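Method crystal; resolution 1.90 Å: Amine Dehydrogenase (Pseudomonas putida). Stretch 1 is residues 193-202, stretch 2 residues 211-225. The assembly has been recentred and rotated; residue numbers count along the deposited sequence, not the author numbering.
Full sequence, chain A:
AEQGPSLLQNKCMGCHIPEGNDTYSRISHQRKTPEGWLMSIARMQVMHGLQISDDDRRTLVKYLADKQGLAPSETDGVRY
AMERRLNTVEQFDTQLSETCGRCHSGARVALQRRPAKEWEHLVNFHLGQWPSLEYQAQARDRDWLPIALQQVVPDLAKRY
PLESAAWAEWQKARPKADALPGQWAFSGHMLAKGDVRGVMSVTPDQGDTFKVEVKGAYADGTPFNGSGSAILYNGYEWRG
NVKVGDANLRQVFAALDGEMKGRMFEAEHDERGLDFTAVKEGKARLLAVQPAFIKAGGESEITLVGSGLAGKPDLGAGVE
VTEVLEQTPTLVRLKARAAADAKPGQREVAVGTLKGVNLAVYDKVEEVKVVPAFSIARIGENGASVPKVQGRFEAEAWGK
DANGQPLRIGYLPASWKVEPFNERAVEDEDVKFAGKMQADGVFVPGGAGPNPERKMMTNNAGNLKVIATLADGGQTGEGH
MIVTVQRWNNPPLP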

# COMPACT_ATOMS: atom_id res chain seq x y z
N LYS A 193 9.53 24.47 -9.18
CA LYS A 193 8.99 25.83 -9.08
C LYS A 193 10.10 26.84 -8.78
O LYS A 193 10.19 27.89 -9.41
CB LYS A 193 7.88 25.92 -8.04
CG LYS A 193 7.37 27.34 -7.81
CD LYS A 193 6.83 27.94 -9.09
CE LYS A 193 6.38 29.37 -8.88
NZ LYS A 193 5.36 29.46 -7.81
N GLY A 194 10.95 26.52 -7.81
CA GLY A 194 12.05 27.40 -7.49
C GLY A 194 12.15 27.86 -6.06
O GLY A 194 11.34 27.50 -5.21
N ASP A 195 13.15 28.71 -5.82
CA ASP A 195 13.42 29.27 -4.51
C ASP A 195 12.32 30.18 -4.00
O ASP A 195 11.54 30.72 -4.77
CB ASP A 195 14.75 30.03 -4.52
CG ASP A 195 15.95 29.11 -4.60
OD1 ASP A 195 16.98 29.50 -5.20
OD2 ASP A 195 15.89 27.99 -4.05
N VAL A 196 12.27 30.32 -2.69
CA VAL A 196 11.28 31.14 -2.02
C VAL A 196 11.98 31.74 -0.80
O VAL A 196 12.89 31.12 -0.23
CB VAL A 196 10.03 30.30 -1.59
CG1 VAL A 196 10.36 29.41 -0.42
CG2 VAL A 196 8.86 31.20 -1.27
N ARG A 197 11.60 32.96 -0.44
CA ARG A 197 12.18 33.63 0.71
C ARG A 197 11.21 34.68 1.22
O ARG A 197 10.39 35.19 0.46
CB ARG A 197 13.52 34.28 0.36
CG ARG A 197 13.44 35.69 -0.25
CD ARG A 197 13.01 35.70 -1.70
NE ARG A 197 14.05 35.17 -2.58
CZ ARG A 197 14.29 35.62 -3.81
NH1 ARG A 197 13.57 36.62 -4.31
NH2 ARG A 197 15.23 35.05 -4.55
N GLY A 198 11.31 35.00 2.50
CA GLY A 198 10.43 36.00 3.07
C GLY A 198 10.51 36.06 4.58
O GLY A 198 11.49 35.62 5.19
N VAL A 199 9.47 36.61 5.19
CA VAL A 199 9.40 36.75 6.63
C VAL A 199 8.06 36.23 7.15
O VAL A 199 7.00 36.53 6.61
CB VAL A 199 9.61 38.23 7.09
CG1 VAL A 199 9.42 38.36 8.60
CG2 VAL A 199 11.01 38.69 6.72
N MET A 200 8.15 35.40 8.17
CA MET A 200 6.98 34.83 8.79
C MET A 200 6.84 35.46 10.16
O MET A 200 7.75 35.40 10.99
CB MET A 200 7.11 33.32 8.90
CG MET A 200 5.84 32.64 9.38
SD MET A 200 5.97 30.84 9.37
CE MET A 200 7.03 30.54 10.77
N SER A 201 5.72 36.14 10.36
CA SER A 201 5.42 36.79 11.61
C SER A 201 4.54 35.85 12.44
O SER A 201 3.46 35.44 12.02
CB SER A 201 4.70 38.11 11.33
OG SER A 201 4.45 38.84 12.52
N VAL A 202 5.04 35.49 13.61
CA VAL A 202 4.32 34.62 14.53
C VAL A 202 3.90 35.46 15.72
O VAL A 202 4.73 36.12 16.33
CB VAL A 202 5.22 33.47 15.03
CG1 VAL A 202 4.43 32.53 15.92
CG2 VAL A 202 5.82 32.71 13.86
N LYS A 211 -1.03 32.95 15.64
CA LYS A 211 -1.53 33.56 14.41
C LYS A 211 -0.25 33.61 13.58
O LYS A 211 0.84 33.85 14.11
CB LYS A 211 -2.04 34.98 14.65
CG LYS A 211 -3.36 35.07 15.42
CD LYS A 211 -3.90 36.50 15.33
CE LYS A 211 -5.22 36.68 16.08
NZ LYS A 211 -5.75 38.08 15.94
N VAL A 212 -0.36 33.36 12.28
CA VAL A 212 0.82 33.34 11.42
C VAL A 212 0.63 34.18 10.16
O VAL A 212 -0.43 34.17 9.55
CB VAL A 212 1.18 31.87 10.98
CG1 VAL A 212 2.52 31.84 10.26
CG2 VAL A 212 1.22 30.94 12.19
N GLU A 213 1.68 34.89 9.79
CA GLU A 213 1.65 35.74 8.61
C GLU A 213 2.91 35.49 7.80
O GLU A 213 4.02 35.66 8.29
CB GLU A 213 1.58 37.21 9.02
CG GLU A 213 1.34 38.17 7.88
CD GLU A 213 -0.06 38.77 7.89
OE1 GLU A 213 -0.74 38.75 6.82
OE2 GLU A 213 -0.49 39.26 8.97
N VAL A 214 2.73 35.07 6.56
CA VAL A 214 3.84 34.79 5.67
C VAL A 214 3.91 35.90 4.63
O VAL A 214 2.90 36.22 3.99
CB VAL A 214 3.66 33.43 4.96
CG1 VAL A 214 4.90 33.05 4.21
CG2 VAL A 214 3.31 32.37 5.98
N LYS A 215 5.07 36.52 4.50
CA LYS A 215 5.28 37.58 3.52
C LYS A 215 6.55 37.33 2.72
O LYS A 215 7.65 37.45 3.25
CB LYS A 215 5.33 38.95 4.20
CG LYS A 215 4.09 39.79 3.97
CD LYS A 215 2.85 39.11 4.55
CE LYS A 215 1.63 39.28 3.65
NZ LYS A 215 0.52 38.34 4.02
N GLY A 216 6.41 36.99 1.45
CA GLY A 216 7.58 36.75 0.63
C GLY A 216 7.26 36.54 -0.84
O GLY A 216 6.22 36.99 -1.33
N ALA A 217 8.15 35.86 -1.54
CA ALA A 217 7.96 35.58 -2.95
C ALA A 217 8.95 34.54 -3.40
O ALA A 217 9.90 34.22 -2.69
CB ALA A 217 8.15 36.86 -3.77
N TYR A 218 8.70 33.98 -4.59
CA TYR A 218 9.58 33.00 -5.18
C TYR A 218 10.62 33.77 -5.98
O TYR A 218 10.46 34.97 -6.21
CB TYR A 218 8.82 32.06 -6.10
CG TYR A 218 7.98 31.03 -5.39
CD1 TYR A 218 8.48 29.76 -5.13
CD2 TYR A 218 6.67 31.31 -5.00
CE1 TYR A 218 7.70 28.78 -4.52
CE2 TYR A 218 5.88 30.35 -4.39
CZ TYR A 218 6.40 29.09 -4.15
OH TYR A 218 5.62 28.12 -3.54
N ALA A 219 11.68 33.09 -6.39
CA ALA A 219 12.74 33.72 -7.15
C ALA A 219 12.23 34.23 -8.50
O ALA A 219 12.80 35.18 -9.05
CB ALA A 219 13.89 32.75 -7.35
N ASP A 220 11.15 33.64 -9.00
CA ASP A 220 10.58 34.05 -10.29
C ASP A 220 9.59 35.22 -10.22
O ASP A 220 8.96 35.58 -11.23
CB ASP A 220 9.93 32.85 -10.99
CG ASP A 220 8.66 32.39 -10.30
OD1 ASP A 220 7.94 31.54 -10.88
OD2 ASP A 220 8.38 32.87 -9.19
N GLY A 221 9.40 35.78 -9.03
CA GLY A 221 8.49 36.90 -8.88
C GLY A 221 7.06 36.60 -8.44
O GLY A 221 6.30 37.54 -8.17
N THR A 222 6.67 35.32 -8.43
CA THR A 222 5.33 34.95 -8.00
C THR A 222 5.29 35.15 -6.46
O THR A 222 6.22 34.77 -5.75
CB THR A 222 4.96 33.49 -8.43
OG1 THR A 222 3.64 33.14 -7.98
CG2 THR A 222 5.89 32.52 -7.83
N PRO A 223 4.25 35.84 -5.95
CA PRO A 223 4.10 36.11 -4.52
C PRO A 223 3.93 34.90 -3.61
O PRO A 223 3.42 33.86 -4.02
CB PRO A 223 2.85 37.00 -4.48
CG PRO A 223 2.84 37.65 -5.82
CD PRO A 223 3.18 36.49 -6.71
N PHE A 224 4.34 35.08 -2.36
CA PHE A 224 4.19 34.04 -1.35
C PHE A 224 3.72 34.73 -0.07
O PHE A 224 4.45 34.83 0.92
CB PHE A 224 5.50 33.28 -1.13
CG PHE A 224 5.32 31.97 -0.41
CD1 PHE A 224 4.68 30.91 -1.04
CD2 PHE A 224 5.75 31.81 0.90
CE1 PHE A 224 4.47 29.69 -0.38
CE2 PHE A 224 5.55 30.60 1.58
CZ PHE A 224 4.91 29.54 0.94
N ASN A 225 2.50 35.26 -0.12
CA ASN A 225 1.91 35.94 1.02
C ASN A 225 0.70 35.16 1.51
O ASN A 225 -0.17 34.77 0.72
CB ASN A 225 1.49 37.37 0.65
CG ASN A 225 2.66 38.20 0.13
OD1 ASN A 225 3.75 38.18 0.70
ND2 ASN A 225 2.43 38.95 -0.95

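Strands 194-202 and 211-218 run antiparallel. The two stretches together bury 862 Å², summed over both sides. All seven hydrogen bonds between the stretches are backbone to backbone. Arg-197 pairs with Ala-217: Arg-197 N donates to Ala-217 O and Ala-217 N to Arg-197 O, both at 3.1 Å. Val-199 N reaches Lys-215 O at 2.8 Å, and Lys-215 N returns to Val-199 O at 2.9 Å. Ser-201 N binds Glu-213 O at 2.7 Å, and Glu-213 N binds Ser-201 O at 2.9 Å. Ala-219 N adds a last bond to Asp-195 O, 2.9 Å.

Between these pairs, Gly-198 CA and Gly-216 CA lie 3.8 Å apart. A CB on Gly-198 would clash with Lys-215 O and Gly-216 CA; one on Gly-216 would clash with Arg-197 O and Gly-198 CA. Glycine therefore permits the close approach. Gly-216 N is satisfied within its own stretch, by Asn-225 OD1 at 3.0 Å and weakly by Phe-224 O, also at 3.0 Å. Tyr-218 N likewise turns to Thr-222 O, 2.8 Å.

One sheet face carries Val-196, Met-200, Val-202, Val-212, Val-214 and Tyr-218, all buried. Met-200 CG packs 3.5 Å from Val-212 CG1. Val-196 CG2 sits over the Tyr-218 ring and also over the Phe-224 ring, 3.7 Å from Phe-224 CG. The opposite face of Tyr-218 receives Lys-193 NZ in a cation-pi contact, 3.6 Å from the ring centroid. The lysine's length brings its charge over the ring.

The other sheet face is more polar and at least partly exposed. There Lys-215 NZ forms a salt bridge to Glu-213 OE1 at 3.1 Å. The Arg-197 guanidinium lies over Ala-219 CA, while its NE and NH2 and Ser-201 OG find hydrogen-bond partners elsewhere in the structure.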